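Local coordinates for citryl-spermidine/3,4-dihydroxybenzoyl-citryl-spermidine:spermidine ligase (Bacillus anthracis, PDB 3TO3), which joins spermidine to citryl-spermidine, or to its 3,4-dihydroxybenzoyl derivative, at the expense of ATP, in the biosynthesis of the siderophore petrobactin, at residues I434-H439 / I455-F460; P424-V429 / D510-F515; K13-E18 / K131-Q136; H8-K13 / D177-G182. One frame throughout, in Å; residues are numbered along the deposited sequence. Where two conformers were deposited one is given.

Contact 1 of 4, residues I434-H439 / I455-F460; sequences IALESH and IALKDF. With ATP (adenosine-5'-triphosphate), chain E.
Leu436 and Phe460 bring the backbones nearest, with CA of Leu436 6.8 Å from CA of Phe460; 434-439 leaves a short strand at Leu436 and bends at Ser438, while 455-460 runs off its strand after Leu457 and turns at Asp459, whose phi and psi are both positive. Side chains alone close the gap. Leu436 forks over the neighbouring strand end: its CD1 meets CD1 of Leu457 at 3.8 Å, the two side chains lying roughly perpendicular, and its CD2 comes within 4.1 Å of CD1 of Phe460. Chi1 of -58° places CG of Leu436 opposite the carbonyl carbon, and from there, with chi2 at 176°, the methyls part toward Leu457 and Phe460. The Phe460 ring folds back on its own segment: the Lys458 carbonyl carbon lies over one face near the rim, and CB of Leu457 sits at the edge. The turn presents Asp459 to the ATP and magnesium site, and OD1 of Asp459 forms salt bridges with Lys299 and Arg371. An acidic residue followed by phenylalanine at a strand end recalls the magnesium-binding Asp-Phe-Gly of protein kinases, in keeping with a related fold. Around the apolar cluster, Leu428 of helix 410-432 packs on Leu436 and Leu346 of strand 345-355 on Leu457 and Phe460. Strand 451-457 lies between strands 345-355 and 443-448, while helix 502-528 covers Ser438 and His439.

Contact 2 of 4, residues P424-V429 / D510-F515; sequences PVIHLV and DALFLF
Ile426 reaches from helix 410-432 toward helix 502-528, and its outer carbons make the closest contacts. CB already points at the other helix; there the chain forks, and CG1, anti to the carbonyl carbon (chi1 -64°), takes the branch that crosses, whereas CG2 plays no part. CG1 of Ile426 meets CD2 of Leu512 at 4.0 Å. One bond further, CD1 of Ile426 reaches CZ of Phe513, also at 4.0 Å, coming to the far end of the ring at a slant. The isoleucine runs at about a right angle to both partners. CD2 of Leu512 is thus shared: it touches Ile426, has CG1 of Val425 at a looser 4.5 Å, and rests 4.0 Å above the plane of the adjacent Phe513 ring, toward its rim. With chi1 at -174°, CG of Leu512 stands opposite its own N and extends the side chain outward, so CD2 reaches Ile426. Segment 510-515 includes a wide pi-type turn, in which Phe515 N bonds to Asp510 O at 3.1 Å. The axes of the short segments stay 11.9 Å apart at an angle of 147°, close to antiparallel, so long side chains rather than backbones meet. Helix 532-547 flanks the contact: Ile543 and Phe547 lie against Ile426, and Trp536 meets the Phe513 ring edge-to-face. At His427, helix 410-432 also meets helix 336-342 and, through a hydrogen bond to His546, helix 532-547, while helix 502-528 backs onto strand 566-570.

Contact 3 of 4, residues K13-E18 / K131-Q136; sequences KAIESE and KDTIAQ
Ala14 O, which lies against Thr133, receives two bonds from Ser17 as helix 6-15 ends: OG of Ser17 donates to Ala14 O at 2.8 Å and N of Ser17 to Ala14 O at 3.2 Å, both from the same face of the carbonyl plane. The hydroxyl lies 25° out of that plane. CG2 of Thr133 presses on the same oxygen, 3.2 Å from Ala14 O. The methyl arrives there because CG2 is anti to the backbone N while OG1 turns back along its own helix (chi1 -68°) to bond Ile129 O. Next to it, CB of Ala14 settles against the backbone of helix 115-138, 4.0 Å from CA of Ile134. Ile15 adds the tip of its longer branch, CD1 lying 4.2 Å from CG2 of Thr133, with the two side chains at about right angles. Ser17 is also the N-cap of helix 18-37, its OG bonding the N of Asp19, so one hydroxyl ties the end of one helix to the start of the next. NE2 of Gln264 of the second subunit donates to Ile15 O and Ser17 O. Chemically the contact divides its labour: small apolar groups let the chains come close, with CA of Ala14 5.4 Å from CA of Ile134, while Ala14 O is satisfied by Ser17, and Ile15 O and Ser17 O by the neighbouring subunit.

Contact 4 of 4, residues H8-K13 / D177-G182; sequences HTKILK and DNFRYG
Phe179 and Ile11 lie alongside and overlap near their outer ends; the ring starts out straight at the other helix, whereas Ile11 leaves its backbone at an angle and only its end turns to meet it. The outer end of the ring does the touching: CE2 of Phe179 lies 3.8 Å from CG1 of Ile11, and CZ of Phe179 lies 3.9 Å from CD1 of Ile11. The isoleucine approaches obliquely, laying the CG1-CD1 branch along this corner of the ring. Chi1 of -68° swings CG1 to the N side of the backbone, and CD1 follows. Lys10 completes the grip from the preceding position, its CB standing 4.1 Å from CZ of Phe179. The rest of the lysine chain leads away, toward a long, weak ion pair with Glu138, and so it is the aliphatic root that shields the ring. The backbones remain well apart, with CA of Ile11 9.6 Å from CA of Phe179, a gap the ring bridges. Tyr7 and Phe185 add aromatic contacts, the latter edge-to-face, and Ile134 of helix 115-138 touches both Ile11 and Phe179. On the exposed side of helix 175-181, NH2 of Arg180 bonds OD1 of Asp177 at 3.2 Å, a salt bridge within one turn. The second subunit closes over helix 6-15, where its Ile256 packs on Ile11 and NE1 of its Trp251 is hydrogen-bonded to NE2 of His8. A phenylalanine held between aliphatic side chains of helices 6-15 and 115-138 is ordinary hydrophobic helix packing; here it joins the N-terminal helix to the IucA/IucC region beside the dimer interface.

The four contacts form two well-separated pairs; contact 2 lies across the chain's centre from contacts 3 and 4. Contacts 3 and 4, centres 10 Å apart, share helix 6-15 and Lys13, with Ile134 touching Ile11 and Phe179; both reach the second subunit. Contacts 1 and 2, centres 9 Å apart, join where Leu428 packs on Leu436, and helix 410-432 runs directly into strand 434-435. Between the pairs, centres lie 33 to 38 Å apart. Along the chain, contact 4 encloses contact 3, and contact 2 opens later and encloses contact 1. Thus the N-terminal pair borders the dimer interface, while contact 1 carries Asp459 into the ATP and magnesium site and the helix pair of contact 2 packs behind it.

Contact 1 of 4, residues I434-H439 / I455-F460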
# COMPACT_ATOMS: atom_id res chain seq x y z
N ILE B 434 -17.70 -17.87 30.66
CA ILE B 434 -17.48 -16.79 29.73
C ILE B 434 -16.01 -16.37 29.77
O ILE B 434 -15.51 -15.96 30.81
CB ILE B 434 -18.32 -15.58 30.13
CG1 ILE B 434 -19.80 -15.90 29.97
CG2 ILE B 434 -17.96 -14.37 29.31
CD1 ILE B 434 -20.68 -14.74 30.33
N ALA B 435 -15.29 -16.46 28.65
CA ALA B 435 -13.91 -16.02 28.66
C ALA B 435 -13.77 -14.73 27.87
O ALA B 435 -13.91 -14.71 26.65
CB ALA B 435 -13.01 -17.08 28.13
N LEU B 436 -13.53 -13.64 28.58
CA LEU B 436 -13.24 -12.36 27.96
C LEU B 436 -11.82 -12.49 27.50
O LEU B 436 -11.03 -13.23 28.11
CB LEU B 436 -13.37 -11.25 28.99
CG LEU B 436 -14.78 -11.23 29.60
CD1 LEU B 436 -14.91 -10.21 30.69
CD2 LEU B 436 -15.80 -10.99 28.49
N GLU B 437 -11.47 -11.77 26.44
CA GLU B 437 -10.11 -11.81 25.98
C GLU B 437 -9.37 -10.92 26.99
O GLU B 437 -9.60 -9.73 27.14
CB GLU B 437 -10.02 -11.20 24.60
CG GLU B 437 -8.88 -11.70 23.75
CD GLU B 437 -8.71 -10.87 22.48
OE1 GLU B 437 -7.74 -11.12 21.73
OE2 GLU B 437 -9.53 -9.95 22.23
N SER B 438 -8.48 -11.59 27.69
CA SER B 438 -7.79 -11.17 28.89
C SER B 438 -6.38 -10.62 28.70
O SER B 438 -5.58 -10.66 29.63
CB SER B 438 -7.93 -12.18 30.03
OG SER B 438 -7.99 -13.51 29.54
N HIS B 439 -6.02 -10.25 27.47
CA HIS B 439 -4.66 -9.76 27.25
C HIS B 439 -4.49 -8.41 27.97
O HIS B 439 -5.43 -7.88 28.58
CB HIS B 439 -4.38 -9.57 25.76
CG HIS B 439 -4.49 -10.82 24.93
ND1 HIS B 439 -5.39 -10.95 23.89
CD2 HIS B 439 -3.77 -11.98 24.93
CE1 HIS B 439 -5.24 -12.13 23.31
NE2 HIS B 439 -4.26 -12.77 23.92
N ILE B 455 -10.78 -4.10 38.98
CA ILE B 455 -10.44 -4.20 37.56
C ILE B 455 -11.54 -3.69 36.61
O ILE B 455 -12.74 -3.83 36.88
CB ILE B 455 -10.07 -5.65 37.20
CG1 ILE B 455 -9.15 -5.67 35.99
CG2 ILE B 455 -11.30 -6.51 36.99
CD1 ILE B 455 -7.89 -4.84 36.23
N ALA B 456 -11.15 -3.08 35.50
CA ALA B 456 -12.11 -2.63 34.50
C ALA B 456 -11.76 -3.32 33.22
O ALA B 456 -10.58 -3.43 32.89
CB ALA B 456 -12.05 -1.14 34.32
N LEU B 457 -12.76 -3.82 32.50
CA LEU B 457 -12.51 -4.63 31.30
C LEU B 457 -13.14 -3.96 30.11
O LEU B 457 -14.15 -3.27 30.24
CB LEU B 457 -13.05 -6.04 31.48
CG LEU B 457 -12.54 -6.75 32.73
CD1 LEU B 457 -13.55 -7.76 33.22
CD2 LEU B 457 -11.20 -7.40 32.45
N LYS B 458 -12.51 -4.11 28.96
CA LYS B 458 -13.02 -3.50 27.74
C LYS B 458 -12.72 -4.39 26.55
O LYS B 458 -12.06 -5.42 26.71
CB LYS B 458 -12.43 -2.10 27.53
CG LYS B 458 -10.88 -2.01 27.52
CD LYS B 458 -10.48 -0.54 27.27
CE LYS B 458 -8.96 -0.35 27.03
NZ LYS B 458 -8.51 -0.96 25.73
N ASP B 459 -13.18 -3.95 25.37
CA ASP B 459 -13.09 -4.68 24.10
C ASP B 459 -13.69 -6.09 24.12
O ASP B 459 -12.96 -7.08 24.07
CB ASP B 459 -11.64 -4.72 23.60
CG ASP B 459 -11.19 -3.39 23.02
OD1 ASP B 459 -12.00 -2.71 22.35
OD2 ASP B 459 -10.02 -3.00 23.24
N PHE B 460 -15.02 -6.15 24.25
CA PHE B 460 -15.84 -7.38 24.15
C PHE B 460 -16.25 -7.81 22.73
O PHE B 460 -16.38 -9.00 22.44
CB PHE B 460 -17.10 -7.21 25.02
CG PHE B 460 -16.79 -6.59 26.34
CD1 PHE B 460 -15.77 -7.12 27.12
CD2 PHE B 460 -17.43 -5.43 26.76
CE1 PHE B 460 -15.46 -6.55 28.35
CE2 PHE B 460 -17.10 -4.85 27.98
CZ PHE B 460 -16.12 -5.40 28.77
PB ATP E . -8.38 -2.34 19.86
O1B ATP E . -8.54 -1.20 18.89
O2B ATP E . -9.17 -3.53 19.38
O3B ATP E . -8.87 -1.88 21.29
PA ATP E . -6.05 -3.26 18.83
O1A ATP E . -6.64 -2.73 17.54
O2A ATP E . -6.00 -4.79 18.88
O3A ATP E . -6.88 -2.74 20.03
O5' ATP E . -4.59 -2.69 18.93
C5' ATP E . -4.01 -2.44 20.16
C4' ATP E . -2.59 -2.30 20.19
O4' ATP E . -2.10 -2.52 21.55
C3' ATP E . -1.95 -3.34 19.35
O3' ATP E . -1.20 -2.75 18.36
C2' ATP E . -1.10 -4.11 20.28
O2' ATP E . 0.06 -4.49 19.68
C1' ATP E . -0.85 -3.12 21.37
N9 ATP E . -0.32 -3.66 22.59
C8 ATP E . 0.77 -3.17 23.22
N7 ATP E . 0.97 -3.91 24.32
C5 ATP E . 0.02 -4.86 24.40
C6 ATP E . -0.24 -5.88 25.33
N6 ATP E . 0.62 -6.04 26.47
N1 ATP E . -1.31 -6.69 25.14
C2 ATP E . -2.11 -6.53 24.06
N3 ATP E . -1.88 -5.56 23.15
C4 ATP E . -0.83 -4.71 23.29

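Contact 2 of 4, residues P424-V429 / D510-F515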
# COMPACT_ATOMS: atom_id res chain seq x y z
N PRO B 424 -11.20 -12.24 39.30
CA PRO B 424 -12.55 -12.06 38.76
C PRO B 424 -12.65 -12.52 37.32
O PRO B 424 -13.69 -12.99 36.91
CB PRO B 424 -12.79 -10.55 38.86
CG PRO B 424 -11.79 -10.07 39.87
CD PRO B 424 -10.59 -10.95 39.66
N VAL B 425 -11.58 -12.37 36.54
CA VAL B 425 -11.59 -12.91 35.20
C VAL B 425 -11.76 -14.43 35.25
O VAL B 425 -12.57 -14.98 34.50
CB VAL B 425 -10.28 -12.59 34.43
CG1 VAL B 425 -10.35 -13.20 33.06
CG2 VAL B 425 -10.05 -11.07 34.34
N ILE B 426 -11.03 -15.10 36.13
CA ILE B 426 -11.09 -16.56 36.23
C ILE B 426 -12.46 -16.98 36.78
O ILE B 426 -13.06 -17.97 36.34
CB ILE B 426 -9.93 -17.13 37.11
CG1 ILE B 426 -8.60 -16.83 36.44
CG2 ILE B 426 -10.06 -18.62 37.31
CD1 ILE B 426 -7.37 -17.22 37.26
N HIS B 427 -12.95 -16.20 37.75
CA HIS B 427 -14.29 -16.41 38.26
C HIS B 427 -15.36 -16.40 37.16
O HIS B 427 -16.23 -17.26 37.14
CB HIS B 427 -14.63 -15.39 39.33
CG HIS B 427 -15.92 -15.66 40.01
ND1 HIS B 427 -16.03 -16.49 41.10
CD2 HIS B 427 -17.18 -15.22 39.74
CE1 HIS B 427 -17.30 -16.55 41.49
NE2 HIS B 427 -18.01 -15.78 40.68
N LEU B 428 -15.30 -15.41 36.27
CA LEU B 428 -16.18 -15.31 35.11
C LEU B 428 -16.14 -16.58 34.28
O LEU B 428 -17.17 -17.08 33.83
CB LEU B 428 -15.76 -14.13 34.23
CG LEU B 428 -16.36 -12.78 34.59
CD1 LEU B 428 -15.80 -11.67 33.73
CD2 LEU B 428 -17.88 -12.86 34.43
N VAL B 429 -14.94 -17.10 34.04
CA VAL B 429 -14.78 -18.32 33.27
C VAL B 429 -15.46 -19.51 33.96
O VAL B 429 -16.25 -20.22 33.35
CB VAL B 429 -13.29 -18.65 33.03
CG1 VAL B 429 -13.11 -20.13 32.66
CG2 VAL B 429 -12.71 -17.73 31.96
N ASP B 510 -3.25 -19.06 28.20
CA ASP B 510 -2.64 -18.39 27.05
C ASP B 510 -2.84 -16.88 27.04
O ASP B 510 -1.91 -16.12 26.87
CB ASP B 510 -3.23 -18.99 25.77
CG ASP B 510 -2.25 -19.02 24.62
OD1 ASP B 510 -1.06 -19.24 24.87
OD2 ASP B 510 -2.68 -18.86 23.46
N ALA B 511 -4.06 -16.42 27.24
CA ALA B 511 -4.27 -15.00 27.09
C ALA B 511 -3.95 -14.25 28.41
O ALA B 511 -3.08 -13.38 28.44
CB ALA B 511 -5.65 -14.69 26.58
N LEU B 512 -4.67 -14.58 29.47
CA LEU B 512 -4.43 -13.94 30.76
C LEU B 512 -2.98 -14.07 31.26
O LEU B 512 -2.39 -13.08 31.71
CB LEU B 512 -5.40 -14.47 31.82
CG LEU B 512 -5.34 -13.78 33.19
CD1 LEU B 512 -5.70 -12.26 33.14
CD2 LEU B 512 -6.25 -14.53 34.18
N PHE B 513 -2.42 -15.28 31.19
CA PHE B 513 -1.15 -15.60 31.88
C PHE B 513 0.05 -15.51 30.96
O PHE B 513 0.83 -14.60 31.08
CB PHE B 513 -1.22 -16.96 32.57
CG PHE B 513 -2.03 -16.95 33.84
CD1 PHE B 513 -2.06 -15.83 34.65
CD2 PHE B 513 -2.78 -18.04 34.22
CE1 PHE B 513 -2.80 -15.79 35.81
CE2 PHE B 513 -3.53 -18.01 35.36
CZ PHE B 513 -3.55 -16.88 36.17
N LEU B 514 0.16 -16.44 30.02
CA LEU B 514 1.29 -16.51 29.13
C LEU B 514 1.61 -15.17 28.44
O LEU B 514 2.74 -14.71 28.52
CB LEU B 514 1.11 -17.66 28.12
CG LEU B 514 2.32 -18.07 27.27
CD1 LEU B 514 2.12 -19.45 26.63
CD2 LEU B 514 2.55 -17.05 26.18
N PHE B 515 0.65 -14.54 27.78
CA PHE B 515 0.96 -13.29 27.03
C PHE B 515 0.78 -12.01 27.83
O PHE B 515 1.02 -10.93 27.30
CB PHE B 515 0.13 -13.16 25.74
CG PHE B 515 0.48 -14.18 24.70
CD1 PHE B 515 1.76 -14.24 24.16
CD2 PHE B 515 -0.48 -15.11 24.26
CE1 PHE B 515 2.09 -15.20 23.21
CE2 PHE B 515 -0.16 -16.08 23.30
CZ PHE B 515 1.12 -16.13 22.77

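Contact 3 of 4, residues K13-E18 / K131-Q136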
# COMPACT_ATOMS: atom_id res chain seq x y z
N LYS B 13 17.20 13.08 12.63
CA LYS B 13 17.94 12.98 13.89
C LYS B 13 17.59 11.69 14.63
O LYS B 13 18.46 11.03 15.21
CB LYS B 13 17.71 14.21 14.77
CG LYS B 13 18.43 15.45 14.27
CD LYS B 13 18.41 16.57 15.32
CE LYS B 13 19.02 17.87 14.77
NZ LYS B 13 18.62 19.09 15.56
N ALA B 14 16.32 11.31 14.62
CA ALA B 14 15.94 10.09 15.33
C ALA B 14 16.60 8.87 14.69
O ALA B 14 17.12 8.00 15.40
CB ALA B 14 14.43 9.92 15.36
N ILE B 15 16.56 8.81 13.36
CA ILE B 15 17.14 7.66 12.66
C ILE B 15 18.63 7.61 12.88
O ILE B 15 19.20 6.53 12.96
CB ILE B 15 16.92 7.68 11.13
CG1 ILE B 15 15.46 7.60 10.79
CG2 ILE B 15 17.54 6.44 10.52
CD1 ILE B 15 14.80 6.49 11.54
N GLU B 16 19.25 8.79 12.98
CA GLU B 16 20.71 8.88 13.07
C GLU B 16 21.18 8.69 14.50
O GLU B 16 22.37 8.78 14.76
CB GLU B 16 21.22 10.25 12.59
CG GLU B 16 21.33 10.46 11.10
CD GLU B 16 21.31 11.95 10.72
OE1 GLU B 16 20.98 12.79 11.59
OE2 GLU B 16 21.62 12.30 9.56
N SER B 17 20.25 8.50 15.43
CA SER B 17 20.61 8.54 16.84
C SER B 17 20.85 7.16 17.43
O SER B 17 20.78 6.15 16.72
CB SER B 17 19.49 9.18 17.63
OG SER B 17 18.48 8.22 17.89
N GLU B 18 21.10 7.14 18.73
CA GLU B 18 21.30 5.92 19.49
C GLU B 18 19.99 5.18 19.74
O GLU B 18 20.00 3.98 20.01
CB GLU B 18 21.95 6.23 20.84
CG GLU B 18 23.38 6.78 20.75
CD GLU B 18 24.45 5.71 21.00
OE1 GLU B 18 25.59 6.10 21.33
OE2 GLU B 18 24.16 4.50 20.88
N LYS B 131 9.08 3.33 13.04
CA LYS B 131 8.15 4.06 13.87
C LYS B 131 8.55 4.10 15.35
O LYS B 131 8.28 5.11 16.01
CB LYS B 131 6.72 3.55 13.72
CG LYS B 131 6.01 4.21 12.54
CD LYS B 131 6.07 3.34 11.28
CE LYS B 131 5.16 3.91 10.18
NZ LYS B 131 4.98 3.00 9.02
N ASP B 132 9.17 3.04 15.89
CA ASP B 132 9.45 3.08 17.30
C ASP B 132 10.67 3.94 17.62
O ASP B 132 10.72 4.60 18.67
CB ASP B 132 9.53 1.72 17.97
CG ASP B 132 9.53 1.84 19.51
OD1 ASP B 132 8.74 2.63 20.07
OD2 ASP B 132 10.34 1.15 20.16
N THR B 133 11.64 3.96 16.70
CA THR B 133 12.80 4.84 16.82
C THR B 133 12.38 6.30 17.02
O THR B 133 12.91 6.98 17.87
CB THR B 133 13.71 4.76 15.59
OG1 THR B 133 14.32 3.47 15.52
CG2 THR B 133 14.79 5.85 15.65
N ILE B 134 11.42 6.78 16.24
CA ILE B 134 10.96 8.17 16.39
C ILE B 134 10.29 8.36 17.77
O ILE B 134 10.51 9.37 18.46
CB ILE B 134 9.96 8.55 15.28
CG1 ILE B 134 10.62 8.35 13.92
CG2 ILE B 134 9.52 10.02 15.42
CD1 ILE B 134 9.66 8.04 12.81
N ALA B 135 9.48 7.39 18.17
CA ALA B 135 8.85 7.52 19.49
C ALA B 135 9.89 7.51 20.66
O ALA B 135 9.82 8.36 21.55
CB ALA B 135 7.77 6.48 19.69
N GLN B 136 10.81 6.54 20.66
CA GLN B 136 11.83 6.46 21.71
C GLN B 136 12.69 7.73 21.69
O GLN B 136 13.15 8.20 22.72
CB GLN B 136 12.73 5.24 21.54
CG GLN B 136 11.99 3.92 21.62
CD GLN B 136 11.24 3.76 22.92
OE1 GLN B 136 11.76 4.10 23.98
NE2 GLN B 136 10.00 3.30 22.85

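Contact 4 of 4, residues H8-K13 / D177-G182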
# COMPACT_ATOMS: atom_id res chain seq x y z
N HIS B 8 10.71 16.95 9.44
CA HIS B 8 11.69 16.24 8.64
C HIS B 8 13.00 16.13 9.43
O HIS B 8 13.56 15.05 9.58
CB HIS B 8 11.90 16.96 7.31
CG HIS B 8 12.97 16.34 6.46
ND1 HIS B 8 14.18 16.95 6.23
CD2 HIS B 8 13.00 15.18 5.77
CE1 HIS B 8 14.92 16.19 5.44
NE2 HIS B 8 14.22 15.10 5.15
N THR B 9 13.46 17.25 9.96
CA THR B 9 14.68 17.26 10.76
C THR B 9 14.67 16.28 11.93
O THR B 9 15.67 15.62 12.20
CB THR B 9 14.98 18.67 11.23
OG1 THR B 9 15.08 19.50 10.07
CG2 THR B 9 16.28 18.75 12.04
N LYS B 10 13.52 16.17 12.60
CA LYS B 10 13.36 15.25 13.73
C LYS B 10 13.53 13.81 13.32
O LYS B 10 14.24 13.04 13.97
CB LYS B 10 11.97 15.39 14.37
CG LYS B 10 11.78 16.63 15.22
CD LYS B 10 10.42 16.60 15.91
CE LYS B 10 10.17 17.85 16.74
NZ LYS B 10 11.08 17.91 17.92
N ILE B 11 12.85 13.43 12.24
CA ILE B 11 12.91 12.07 11.75
C ILE B 11 14.35 11.69 11.47
O ILE B 11 14.81 10.59 11.86
CB ILE B 11 12.14 11.90 10.43
CG1 ILE B 11 10.67 12.07 10.69
CG2 ILE B 11 12.27 10.48 9.95
CD1 ILE B 11 10.16 10.90 11.44
N LEU B 12 15.06 12.57 10.78
CA LEU B 12 16.45 12.28 10.45
C LEU B 12 17.32 12.14 11.69
O LEU B 12 18.08 11.18 11.81
CB LEU B 12 17.03 13.33 9.52
CG LEU B 12 16.62 13.13 8.08
CD1 LEU B 12 17.33 14.16 7.21
CD2 LEU B 12 17.00 11.73 7.66
N LYS B 13 17.20 13.08 12.63
CA LYS B 13 17.94 12.98 13.89
C LYS B 13 17.59 11.69 14.63
O LYS B 13 18.46 11.03 15.21
CB LYS B 13 17.71 14.21 14.77
CG LYS B 13 18.43 15.45 14.27
CD LYS B 13 18.41 16.57 15.32
CE LYS B 13 19.02 17.87 14.77
NZ LYS B 13 18.62 19.09 15.56
N ASP B 177 2.09 11.44 8.72
CA ASP B 177 0.90 10.88 9.32
C ASP B 177 1.19 10.26 10.68
O ASP B 177 0.36 10.32 11.60
CB ASP B 177 0.26 9.84 8.40
CG ASP B 177 -0.57 10.47 7.28
OD1 ASP B 177 -1.12 11.59 7.47
OD2 ASP B 177 -0.69 9.83 6.21
N ASN B 178 2.36 9.65 10.82
CA ASN B 178 2.70 9.02 12.09
C ASN B 178 2.77 10.07 13.21
O ASN B 178 2.22 9.86 14.31
CB ASN B 178 4.03 8.23 11.99
CG ASN B 178 4.28 7.43 13.22
OD1 ASN B 178 3.45 6.57 13.59
ND2 ASN B 178 5.40 7.74 13.93
N PHE B 179 3.46 11.18 12.91
CA PHE B 179 3.49 12.34 13.79
C PHE B 179 2.08 12.85 14.12
O PHE B 179 1.83 13.27 15.25
CB PHE B 179 4.27 13.47 13.16
CG PHE B 179 5.74 13.43 13.46
CD1 PHE B 179 6.20 12.99 14.68
CD2 PHE B 179 6.65 13.85 12.53
CE1 PHE B 179 7.57 12.96 14.94
CE2 PHE B 179 8.00 13.82 12.79
CZ PHE B 179 8.46 13.38 13.99
N ARG B 180 1.18 12.83 13.15
CA ARG B 180 -0.14 13.39 13.37
C ARG B 180 -1.02 12.50 14.23
O ARG B 180 -1.67 12.96 15.15
CB ARG B 180 -0.84 13.69 12.04
CG ARG B 180 -0.38 14.97 11.35
CD ARG B 180 -1.33 15.40 10.19
NE ARG B 180 -1.02 14.72 8.94
CZ ARG B 180 -0.27 15.23 7.95
NH1 ARG B 180 0.24 16.45 8.06
NH2 ARG B 180 -0.05 14.50 6.85
N TYR B 181 -1.12 11.24 13.84
CA TYR B 181 -2.02 10.31 14.50
C TYR B 181 -1.45 9.29 15.48
O TYR B 181 -2.23 8.62 16.17
CB TYR B 181 -2.85 9.60 13.44
CG TYR B 181 -3.49 10.61 12.56
CD1 TYR B 181 -4.45 11.49 13.07
CD2 TYR B 181 -3.13 10.72 11.23
CE1 TYR B 181 -5.03 12.47 12.27
CE2 TYR B 181 -3.72 11.69 10.40
CZ TYR B 181 -4.67 12.56 10.92
OH TYR B 181 -5.22 13.51 10.11
N GLY B 182 -0.13 9.20 15.59
CA GLY B 182 0.47 8.20 16.46
C GLY B 182 0.14 8.59 17.89
O GLY B 182 0.23 9.77 18.27